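Local coordinates for glycerate dehydrogenase related protein (Thermoplasma acidophilum, PDB 3GVX) that belongs to the D-isomer specific 2-hydroxyacid dehydrogenases and probably uses NAD(P)H to reduce glyoxylate or hydroxypyruvate, at residues 88-93 against 138-143; 128-133 against 154-159; 162-165 against 169-172. All blocks are in the same frame, centred on the assembly; numbering follows the deposited sequence.

All three contacts lie in the half of the protein built on the seven-stranded parallel sheet, the probable coenzyme-binding domain. Contacts 1 and 2 share helix 132-143, which follows strand 124-128; their centres are about 14 Å apart and their segments alternate along the chain, with A138 packing on Y130. Contact 3 comes later in the chain, where edge strand 162-163 passes into helix 167-172, with its centre about 13 Å from that of contact 2 and 19 Å from that of contact 1. V156 of contact 2 reaches I163 of contact 3. The series thus runs from the buried helix pairing near the subunit interface, past the glycine-rich turn, to the outer edge of the Rossmann sheet.

Contact 1: residues 88-93 against 138-143; sequences HAFALL and AHLAKA. With K (potassium ion), chain D.
The ring of F90 spans the gap between helices 79-97 and 132-143, meeting L140 and A141 where the backbones are 8.3 Å apart, measured from F90 CA to L140 CA. Its CE2 lies 3.5 Å from L140 CB, while the CD1 branch of L140 reaches back along the phenylalanine to within 3.6 Å of F90 CD2, the two side chains sliding past each other in opposite directions. In the leucine CG lies anti to the carbonyl carbon (chi1 -64°), and a chi2 of 179° then extends CD1 alongside the ring. At the ring's far end, F90 CZ comes 3.6 Å from A141 N, and the methyl CB of A141 sits in the plane of the ring at its edge. Alanine suits this place: its small side chain lets the broad ring approach the helix backbone. F144 adds a nearly parallel ring.

The tight part is thus small and wholly buried. The outer side of helix 132-143 is looser: K142, partly exposed, turns away to a salt bridge with D161. H139 NE2 instead bonds to A143 O of the second subunit. H88 also faces elsewhere, its ND1 binding a potassium ion at 2.7 Å, with V256 O, A257 O, a water and T117 OG1 of the second subunit completing the site. Helix 132-143, which follows strand 124-128 of the Rossmann sheet, resting on a long helix that borders the partner subunit, is characteristic of dimeric D-2-hydroxyacid dehydrogenases.

Contact 2: residues 128-133 against 154-159; sequences LGYGGI and SSVDQN
Y130 extends its ring along the loop 154-159 and touches it at several successive residues. First comes S155, whose carbonyl O lies 3.6 Å from Y130 CD2, at the ring edge near its plane. V156 follows, its CA 3.7 Å from the same CD2; its branched, apolar side chain gives the tyrosine a modest hydrophobic neighbour at the protein surface. At D157 the contact turns polar. The phenol Y130 OH donates to D157 OD1 over 2.8 Å, arriving on the syn side but 32° out of the carboxylate plane, and ring and carboxylate stand almost perpendicular, at 86°. CG of D157 sits between its backbone N and carbonyl carbon (chi1 53°), which folds the carboxylate back over its own loop. Two residues on, N159 N donates to the same OD1 over 2.9 Å from the opposite face, closing an Asx turn; aspartate suits a site where one oxygen must accept twice, and the two bonds together fix its rotation.

The glycines beside Y130 belong to the GxGxxG pattern, consistent with a coenzyme-binding turn: G129 has a positive phi, and G131 is the N-cap of helix 132-143. In this crystal H289 and H290, evidently from the C-terminal histidine tag, bond to the backbones of G132 and I133. A138 of that helix packs against the hydroxyl end of Y130, N159 leans on H139 and K142, and G129 is hydrogen-bonded through its backbone to Y151, at the end of strand 147-151.

Contact 3: residues 162-165 against 169-172; sequences VISE and DLFR
S164 lies over the start of helix 167-172, its CB 3.1 Å from OD2 of D169 and its hydroxyl against L170. S164 OG is 3.6 Å from L170 CB and equally 3.6 Å from L170 CD1, so the polar atom rests on an aliphatic surface. A chi1 of 59° tucks OG over its own backbone, on the side of the leucine. Though buried, the hydroxyl is satisfied by a hydrogen bond with A150 O of strand 147-151. Serine suits the place because it is small enough to fit between strand and helix and still supplies a polar group for that carbonyl.

Next along the chain, E165 N donates to D169 OD2 over 3.0 Å, a nearly straight bond at 163° that uses the anti lone pair, the one pointing away from OD1. The aspartate gets there by holding CG anti to its own backbone N, which carries the carboxylate back across the short connection. S166 OG, hydrogen-bonded to D169 N, ties the same turn from within.

In Rossmann terms this is the junction where edge strand 162-163 gives way to the helix that crosses over to strand 176-179, across strands 147-151 and 124-128; its tight return brings residues only a few positions apart face to face. Aspartate in the first turn of a helix is probably also helped by the dipole there.

E165 keeps its aliphatic part near the aspartate, CG 3.6 Å from D169 OD2, while its own carboxylate extends off: E165 OE1 is 4.8 Å from D169 OD2, which should moderate the repulsion. One face of the R172 guanidinium covers D169 CA near its rim, and NH1 bonds to N198 OD1, while L170 packs inward on I149.

Contact 1: residues 88-93 against 138-143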
ATOM      1  N   HIS B  88       3.780   2.895   7.029  1.00 27.96           N
ATOM      2  CA  HIS B  88       3.031   2.598   8.238  1.00 27.72           C
ATOM      3  C   HIS B  88       1.637   3.186   8.158  1.00 27.29           C
ATOM      4  O   HIS B  88       0.691   2.616   8.690  1.00 28.46           O
ATOM      5  CB  HIS B  88       3.718   3.150   9.486  1.00 27.34           C
ATOM      6  CG  HIS B  88       3.114   2.654  10.754  1.00 25.30           C
ATOM      7  ND1 HIS B  88       3.462   1.452  11.320  1.00 25.48           N
ATOM      8  CD2 HIS B  88       2.123   3.158  11.531  1.00 24.66           C
ATOM      9  CE1 HIS B  88       2.717   1.232  12.387  1.00 25.20           C
ATOM     10  NE2 HIS B  88       1.896   2.254  12.535  1.00 24.61           N
ATOM     11  N   ALA B  89       1.519   4.333   7.494  1.00 27.78           N
ATOM     12  CA  ALA B  89       0.236   4.995   7.334  1.00 26.26           C
ATOM     13  C   ALA B  89      -0.677   4.176   6.427  1.00 27.98           C
ATOM     14  O   ALA B  89      -1.863   4.028   6.694  1.00 29.12           O
ATOM     15  CB  ALA B  89       0.430   6.408   6.782  1.00 27.17           C
ATOM     16  N   PHE B  90      -0.133   3.618   5.358  1.00 27.18           N
ATOM     17  CA  PHE B  90      -0.981   2.825   4.497  1.00 27.76           C
ATOM     18  C   PHE B  90      -1.364   1.514   5.183  1.00 27.43           C
ATOM     19  O   PHE B  90      -2.444   0.983   4.941  1.00 25.95           O
ATOM     20  CB  PHE B  90      -0.332   2.621   3.122  1.00 27.57           C
ATOM     21  CG  PHE B  90      -0.727   3.680   2.119  1.00 29.21           C
ATOM     22  CD1 PHE B  90      -1.874   3.542   1.351  1.00 31.30           C
ATOM     23  CD2 PHE B  90      -0.019   4.861   2.020  1.00 29.41           C
ATOM     24  CE1 PHE B  90      -2.310   4.573   0.512  1.00 30.62           C
ATOM     25  CE2 PHE B  90      -0.451   5.892   1.186  1.00 30.79           C
ATOM     26  CZ  PHE B  90      -1.597   5.748   0.438  1.00 29.98           C
ATOM     27  N   ALA B  91      -0.510   1.041   6.088  1.00 25.27           N
ATOM     28  CA  ALA B  91      -0.785  -0.189   6.820  1.00 25.09           C
ATOM     29  C   ALA B  91      -2.004  -0.013   7.734  1.00 25.91           C
ATOM     30  O   ALA B  91      -2.856  -0.901   7.823  1.00 24.27           O
ATOM     31  CB  ALA B  91       0.442  -0.617   7.628  1.00 23.15           C
ATOM     32  N   LEU B  92      -2.096   1.141   8.393  1.00 25.75           N
ATOM     33  CA  LEU B  92      -3.239   1.429   9.270  1.00 26.34           C
ATOM     34  C   LEU B  92      -4.483   1.612   8.434  1.00 27.00           C
ATOM     35  O   LEU B  92      -5.556   1.090   8.721  1.00 26.66           O
ATOM     36  CB  LEU B  92      -2.993   2.705  10.060  1.00 24.58           C
ATOM     37  CG  LEU B  92      -1.915   2.506  11.105  1.00 26.74           C
ATOM     38  CD1 LEU B  92      -1.424   3.857  11.609  1.00 27.96           C
ATOM     39  CD2 LEU B  92      -2.478   1.604  12.203  1.00 25.94           C
ATOM     40  N   LEU B  93      -4.296   2.402   7.392  1.00 28.18           N
ATOM     41  CA  LEU B  93      -5.327   2.736   6.431  1.00 28.97           C
ATOM     42  C   LEU B  93      -6.015   1.490   5.878  1.00 27.81           C
ATOM     43  O   LEU B  93      -7.240   1.374   5.923  1.00 27.25           O
ATOM     44  CB  LEU B  93      -4.696   3.524   5.299  1.00 33.24           C
ATOM     45  CG  LEU B  93      -5.536   4.692   4.798  1.00 37.98           C
ATOM     46  CD1 LEU B  93      -4.605   5.690   4.118  1.00 39.71           C
ATOM     47  CD2 LEU B  93      -6.658   4.196   3.893  1.00 39.07           C
ATOM     48  N   ALA B 138       1.651  10.713  -0.676  1.00 25.04           N
ATOM     49  CA  ALA B 138       0.999  11.057  -1.937  1.00 24.75           C
ATOM     50  C   ALA B 138       1.508  10.240  -3.131  1.00 24.79           C
ATOM     51  O   ALA B 138       0.766   9.990  -4.075  1.00 24.93           O
ATOM     52  CB  ALA B 138       1.152  12.551  -2.212  1.00 22.32           C
ATOM     53  N   HIS B 139       2.770   9.825  -3.075  1.00 25.42           N
ATOM     54  CA  HIS B 139       3.366   9.010  -4.137  1.00 24.63           C
ATOM     55  C   HIS B 139       2.696   7.643  -4.096  1.00 24.57           C
ATOM     56  O   HIS B 139       2.334   7.099  -5.128  1.00 23.25           O
ATOM     57  CB  HIS B 139       4.891   8.904  -3.941  1.00 26.55           C
ATOM     58  CG  HIS B 139       5.508   7.660  -4.497  1.00 27.48           C
ATOM     59  ND1 HIS B 139       5.924   7.540  -5.805  1.00 26.56           N
ATOM     60  CD2 HIS B 139       5.812   6.483  -3.900  1.00 27.81           C
ATOM     61  CE1 HIS B 139       6.459   6.346  -5.987  1.00 28.58           C
ATOM     62  NE2 HIS B 139       6.404   5.683  -4.847  1.00 27.36           N
ATOM     63  N   LEU B 140       2.506   7.110  -2.894  1.00 23.54           N
ATOM     64  CA  LEU B 140       1.838   5.820  -2.733  1.00 25.39           C
ATOM     65  C   LEU B 140       0.352   5.939  -3.096  1.00 26.30           C
ATOM     66  O   LEU B 140      -0.205   5.070  -3.762  1.00 25.40           O
ATOM     67  CB  LEU B 140       1.984   5.303  -1.299  1.00 25.11           C
ATOM     68  CG  LEU B 140       3.395   4.977  -0.804  1.00 24.16           C
ATOM     69  CD1 LEU B 140       3.296   4.519   0.652  1.00 22.05           C
ATOM     70  CD2 LEU B 140       4.044   3.910  -1.700  1.00 23.22           C
ATOM     71  N   ALA B 141      -0.277   7.033  -2.673  1.00 27.12           N
ATOM     72  CA  ALA B 141      -1.687   7.267  -2.965  1.00 26.40           C
ATOM     73  C   ALA B 141      -1.978   7.312  -4.463  1.00 27.21           C
ATOM     74  O   ALA B 141      -2.980   6.764  -4.911  1.00 28.44           O
ATOM     75  CB  ALA B 141      -2.164   8.547  -2.274  1.00 25.15           C
ATOM     76  N   LYS B 142      -1.099   7.943  -5.235  1.00 26.33           N
ATOM     77  CA  LYS B 142      -1.273   8.016  -6.684  1.00 25.43           C
ATOM     78  C   LYS B 142      -1.176   6.623  -7.267  1.00 23.95           C
ATOM     79  O   LYS B 142      -1.904   6.280  -8.178  1.00 21.92           O
ATOM     80  CB  LYS B 142      -0.215   8.925  -7.338  1.00 28.90           C
ATOM     81  CG  LYS B 142      -0.254  10.374  -6.875  1.00 30.47           C
ATOM     82  CD  LYS B 142      -1.658  10.968  -6.969  1.00 33.32           C
ATOM     83  CE  LYS B 142      -2.219  10.943  -8.385  1.00 35.71           C
ATOM     84  NZ  LYS B 142      -3.626  11.457  -8.414  1.00 35.95           N
ATOM     85  N   ALA B 143      -0.272   5.820  -6.728  1.00 23.83           N
ATOM     86  CA  ALA B 143      -0.112   4.450  -7.201  1.00 22.50           C
ATOM     87  C   ALA B 143      -1.383   3.636  -6.944  1.00 22.35           C
ATOM     88  O   ALA B 143      -1.798   2.835  -7.771  1.00 22.23           O
ATOM     89  CB  ALA B 143       1.073   3.804  -6.516  1.00 22.59           C
TER
HETATM   90  K     K D 291       6.128   1.250  10.951  1.00 44.78           K
HETATM   91  O   HOH W   1       6.728   1.337   8.453  1.00 34.71           O

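Contact 2: residues 128-133 against 154-159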
ATOM      1  N   LEU B 128      -2.807  16.725   5.385  1.00 35.49           N
ATOM      2  CA  LEU B 128      -2.624  17.912   6.181  1.00 37.37           C
ATOM      3  C   LEU B 128      -1.128  18.062   6.421  1.00 37.40           C
ATOM      4  O   LEU B 128      -0.526  17.302   7.182  1.00 36.15           O
ATOM      5  CB  LEU B 128      -3.372  17.745   7.496  1.00 40.54           C
ATOM      6  CG  LEU B 128      -3.505  18.985   8.372  1.00 43.66           C
ATOM      7  CD1 LEU B 128      -4.286  20.074   7.632  1.00 45.13           C
ATOM      8  CD2 LEU B 128      -4.200  18.584   9.675  1.00 46.20           C
ATOM      9  N   GLY B 129      -0.523  19.042   5.760  1.00 37.93           N
ATOM     10  CA  GLY B 129       0.905  19.239   5.896  1.00 40.57           C
ATOM     11  C   GLY B 129       1.559  18.505   4.750  1.00 42.74           C
ATOM     12  O   GLY B 129       1.457  17.280   4.646  1.00 44.55           O
ATOM     13  N   TYR B 130       2.233  19.237   3.875  1.00 41.67           N
ATOM     14  CA  TYR B 130       2.849  18.583   2.744  1.00 40.87           C
ATOM     15  C   TYR B 130       4.354  18.553   2.747  1.00 41.95           C
ATOM     16  O   TYR B 130       5.023  19.167   1.904  1.00 40.50           O
ATOM     17  CB  TYR B 130       2.369  19.187   1.439  1.00 39.71           C
ATOM     18  CG  TYR B 130       2.431  18.170   0.332  1.00 39.68           C
ATOM     19  CD1 TYR B 130       1.725  16.974   0.430  1.00 37.59           C
ATOM     20  CD2 TYR B 130       3.203  18.386  -0.802  1.00 38.89           C
ATOM     21  CE1 TYR B 130       1.786  16.015  -0.580  1.00 37.74           C
ATOM     22  CE2 TYR B 130       3.273  17.434  -1.820  1.00 38.58           C
ATOM     23  CZ  TYR B 130       2.560  16.255  -1.702  1.00 37.32           C
ATOM     24  OH  TYR B 130       2.620  15.338  -2.713  1.00 37.95           O
ATOM     25  N   GLY B 131       4.895  17.807   3.695  1.00 42.52           N
ATOM     26  CA  GLY B 131       6.328  17.684   3.789  1.00 42.80           C
ATOM     27  C   GLY B 131       6.851  16.344   3.261  1.00 42.16           C
ATOM     28  O   GLY B 131       6.234  15.733   2.383  1.00 42.70           O
ATOM     29  N   GLY B 132       7.996  15.911   3.778  1.00 40.99           N
ATOM     30  CA  GLY B 132       8.583  14.656   3.354  1.00 39.39           C
ATOM     31  C   GLY B 132       7.630  13.485   3.470  1.00 39.75           C
ATOM     32  O   GLY B 132       7.552  12.642   2.585  1.00 38.37           O
ATOM     33  N   ILE B 133       6.884  13.445   4.562  1.00 39.38           N
ATOM     34  CA  ILE B 133       5.937  12.372   4.778  1.00 37.42           C
ATOM     35  C   ILE B 133       4.740  12.500   3.855  1.00 37.42           C
ATOM     36  O   ILE B 133       4.334  11.537   3.215  1.00 36.11           O
ATOM     37  CB  ILE B 133       5.484  12.355   6.237  1.00 39.01           C
ATOM     38  CG1 ILE B 133       6.700  12.048   7.123  1.00 38.29           C
ATOM     39  CG2 ILE B 133       4.318  11.389   6.410  1.00 35.44           C
ATOM     40  CD1 ILE B 133       6.431  12.065   8.596  1.00 39.88           C
ATOM     41  N   SER B 154       2.480  26.312   1.459  1.00 56.09           N
ATOM     42  CA  SER B 154       3.112  26.305   0.148  1.00 55.04           C
ATOM     43  C   SER B 154       4.092  25.219  -0.265  1.00 53.70           C
ATOM     44  O   SER B 154       4.920  24.745   0.510  1.00 53.00           O
ATOM     45  CB  SER B 154       3.774  27.651  -0.113  1.00 56.16           C
ATOM     46  OG  SER B 154       4.304  27.688  -1.423  1.00 56.81           O
ATOM     47  N   SER B 155       3.977  24.884  -1.543  1.00 52.48           N
ATOM     48  CA  SER B 155       4.789  23.899  -2.228  1.00 50.77           C
ATOM     49  C   SER B 155       4.120  22.543  -2.182  1.00 50.74           C
ATOM     50  O   SER B 155       3.965  21.925  -1.128  1.00 49.73           O
ATOM     51  CB  SER B 155       6.201  23.811  -1.636  1.00 48.70           C
ATOM     52  OG  SER B 155       7.110  23.326  -2.599  1.00 45.75           O
ATOM     53  N   VAL B 156       3.680  22.120  -3.353  1.00 50.39           N
ATOM     54  CA  VAL B 156       3.069  20.827  -3.517  1.00 48.87           C
ATOM     55  C   VAL B 156       3.772  20.392  -4.761  1.00 49.16           C
ATOM     56  O   VAL B 156       4.449  21.189  -5.412  1.00 50.85           O
ATOM     57  CB  VAL B 156       1.547  20.895  -3.799  1.00 47.33           C
ATOM     58  CG1 VAL B 156       0.818  21.440  -2.584  1.00 45.31           C
ATOM     59  CG2 VAL B 156       1.279  21.703  -5.069  1.00 45.68           C
ATOM     60  N   ASP B 157       3.649  19.130  -5.093  1.00 47.71           N
ATOM     61  CA  ASP B 157       4.290  18.692  -6.291  1.00 45.66           C
ATOM     62  C   ASP B 157       3.239  18.191  -7.238  1.00 44.01           C
ATOM     63  O   ASP B 157       2.057  18.501  -7.119  1.00 43.23           O
ATOM     64  CB  ASP B 157       5.303  17.598  -5.989  1.00 46.46           C
ATOM     65  CG  ASP B 157       4.706  16.457  -5.203  1.00 46.59           C
ATOM     66  OD1 ASP B 157       3.472  16.311  -5.191  1.00 44.74           O
ATOM     67  OD2 ASP B 157       5.470  15.695  -4.592  1.00 47.64           O
ATOM     68  N   GLN B 158       3.694  17.410  -8.192  1.00 42.94           N
ATOM     69  CA  GLN B 158       2.823  16.857  -9.186  1.00 42.34           C
ATOM     70  C   GLN B 158       1.873  15.780  -8.660  1.00 40.09           C
ATOM     71  O   GLN B 158       0.917  15.462  -9.337  1.00 40.21           O
ATOM     72  CB  GLN B 158       3.658  16.251 -10.299  1.00 45.49           C
ATOM     73  CG  GLN B 158       3.741  14.757 -10.159  1.00 49.91           C
ATOM     74  CD  GLN B 158       5.100  14.229 -10.491  1.00 54.55           C
ATOM     75  OE1 GLN B 158       5.380  13.873 -11.637  1.00 55.05           O
ATOM     76  NE2 GLN B 158       5.972  14.184  -9.488  1.00 55.29           N
ATOM     77  N   ASN B 159       2.120  15.189  -7.494  1.00 36.00           N
ATOM     78  CA  ASN B 159       1.196  14.160  -7.029  1.00 34.26           C
ATOM     79  C   ASN B 159       0.011  14.709  -6.242  1.00 33.74           C
ATOM     80  O   ASN B 159      -0.686  13.976  -5.549  1.00 32.91           O
ATOM     81  CB  ASN B 159       1.925  13.091  -6.215  1.00 31.24           C
ATOM     82  CG  ASN B 159       2.772  12.201  -7.070  1.00 31.15           C
ATOM     83  OD1 ASN B 159       2.453  11.949  -8.231  1.00 32.47           O
ATOM     84  ND2 ASN B 159       3.867  11.713  -6.504  1.00 31.72           N
TER

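Contact 3: residues 162-165 against 169-172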
ATOM      1  N   VAL B 162      -5.423  18.623  -5.794  1.00 36.99           N
ATOM      2  CA  VAL B 162      -6.150  19.772  -5.275  1.00 37.33           C
ATOM      3  C   VAL B 162      -5.492  20.405  -4.063  1.00 39.07           C
ATOM      4  O   VAL B 162      -5.108  19.731  -3.100  1.00 38.71           O
ATOM      5  CB  VAL B 162      -7.607  19.394  -4.888  1.00 37.00           C
ATOM      6  CG1 VAL B 162      -8.357  20.639  -4.402  1.00 34.43           C
ATOM      7  CG2 VAL B 162      -8.321  18.735  -6.070  1.00 34.14           C
ATOM      8  N   ILE B 163      -5.358  21.718  -4.130  1.00 39.66           N
ATOM      9  CA  ILE B 163      -4.783  22.466  -3.040  1.00 41.01           C
ATOM     10  C   ILE B 163      -5.969  23.077  -2.342  1.00 42.95           C
ATOM     11  O   ILE B 163      -6.776  23.767  -2.966  1.00 44.30           O
ATOM     12  CB  ILE B 163      -3.887  23.577  -3.555  1.00 42.36           C
ATOM     13  CG1 ILE B 163      -2.827  22.979  -4.475  1.00 41.54           C
ATOM     14  CG2 ILE B 163      -3.289  24.340  -2.379  1.00 41.47           C
ATOM     15  CD1 ILE B 163      -1.968  23.991  -5.172  1.00 41.38           C
ATOM     16  N   SER B 164      -6.106  22.807  -1.054  1.00 43.84           N
ATOM     17  CA  SER B 164      -7.232  23.363  -0.343  1.00 45.68           C
ATOM     18  C   SER B 164      -6.892  24.732   0.240  1.00 47.37           C
ATOM     19  O   SER B 164      -5.732  25.149   0.281  1.00 46.99           O
ATOM     20  CB  SER B 164      -7.725  22.396   0.736  1.00 45.25           C
ATOM     21  OG  SER B 164      -6.718  22.087   1.666  1.00 46.31           O
ATOM     22  N   GLU B 165      -7.929  25.413   0.697  1.00 48.76           N
ATOM     23  CA  GLU B 165      -7.810  26.753   1.245  1.00 49.62           C
ATOM     24  C   GLU B 165      -7.700  26.761   2.736  1.00 48.28           C
ATOM     25  O   GLU B 165      -7.167  27.693   3.329  1.00 49.51           O
ATOM     26  CB  GLU B 165      -9.035  27.526   0.851  1.00 52.28           C
ATOM     27  CG  GLU B 165      -9.442  27.246  -0.551  1.00 55.90           C
ATOM     28  CD  GLU B 165     -10.485  28.214  -0.990  1.00 59.63           C
ATOM     29  OE1 GLU B 165     -11.384  28.505  -0.169  1.00 61.47           O
ATOM     30  OE2 GLU B 165     -10.406  28.691  -2.140  1.00 60.22           O
ATOM     31  N   ASP B 169     -11.774  23.018   4.578  1.00 41.14           N
ATOM     32  CA  ASP B 169     -12.009  22.771   3.159  1.00 41.04           C
ATOM     33  C   ASP B 169     -11.425  21.419   2.751  1.00 39.50           C
ATOM     34  O   ASP B 169     -11.983  20.725   1.914  1.00 38.70           O
ATOM     35  CB  ASP B 169     -11.405  23.902   2.315  1.00 43.65           C
ATOM     36  CG  ASP B 169     -11.469  23.622   0.818  1.00 46.94           C
ATOM     37  OD1 ASP B 169     -12.536  23.199   0.329  1.00 48.89           O
ATOM     38  OD2 ASP B 169     -10.457  23.832   0.120  1.00 48.45           O
ATOM     39  N   LEU B 170     -10.302  21.049   3.357  1.00 37.69           N
ATOM     40  CA  LEU B 170      -9.659  19.770   3.076  1.00 36.16           C
ATOM     41  C   LEU B 170     -10.556  18.627   3.547  1.00 35.73           C
ATOM     42  O   LEU B 170     -10.827  17.701   2.801  1.00 33.79           O
ATOM     43  CB  LEU B 170      -8.289  19.681   3.764  1.00 36.19           C
ATOM     44  CG  LEU B 170      -7.498  18.389   3.514  1.00 35.55           C
ATOM     45  CD1 LEU B 170      -6.668  18.491   2.227  1.00 36.59           C
ATOM     46  CD2 LEU B 170      -6.601  18.149   4.719  1.00 36.69           C
ATOM     47  N   PHE B 171     -11.019  18.699   4.789  1.00 35.03           N
ATOM     48  CA  PHE B 171     -11.912  17.672   5.326  1.00 36.50           C
ATOM     49  C   PHE B 171     -13.144  17.511   4.454  1.00 37.48           C
ATOM     50  O   PHE B 171     -13.641  16.408   4.257  1.00 39.01           O
ATOM     51  CB  PHE B 171     -12.350  18.008   6.759  1.00 35.55           C
ATOM     52  CG  PHE B 171     -11.375  17.568   7.811  1.00 35.18           C
ATOM     53  CD1 PHE B 171     -10.068  18.036   7.807  1.00 36.08           C
ATOM     54  CD2 PHE B 171     -11.744  16.645   8.780  1.00 35.11           C
ATOM     55  CE1 PHE B 171      -9.145  17.582   8.744  1.00 35.17           C
ATOM     56  CE2 PHE B 171     -10.822  16.187   9.725  1.00 35.12           C
ATOM     57  CZ  PHE B 171      -9.521  16.657   9.701  1.00 35.84           C
ATOM     58  N   ARG B 172     -13.622  18.620   3.912  1.00 38.30           N
ATOM     59  CA  ARG B 172     -14.804  18.600   3.075  1.00 39.68           C
ATOM     60  C   ARG B 172     -14.643  17.855   1.757  1.00 39.26           C
ATOM     61  O   ARG B 172     -15.616  17.373   1.199  1.00 39.08           O
ATOM     62  CB  ARG B 172     -15.272  20.026   2.799  1.00 41.49           C
ATOM     63  CG  ARG B 172     -16.008  20.683   3.949  1.00 44.89           C
ATOM     64  CD  ARG B 172     -16.920  21.767   3.402  1.00 45.78           C
ATOM     65  NE  ARG B 172     -16.176  22.945   2.966  1.00 47.94           N
ATOM     66  CZ  ARG B 172     -15.697  23.873   3.786  1.00 48.55           C
ATOM     67  NH1 ARG B 172     -15.884  23.762   5.089  1.00 46.49           N
ATOM     68  NH2 ARG B 172     -15.037  24.918   3.298  1.00 49.34           N
TER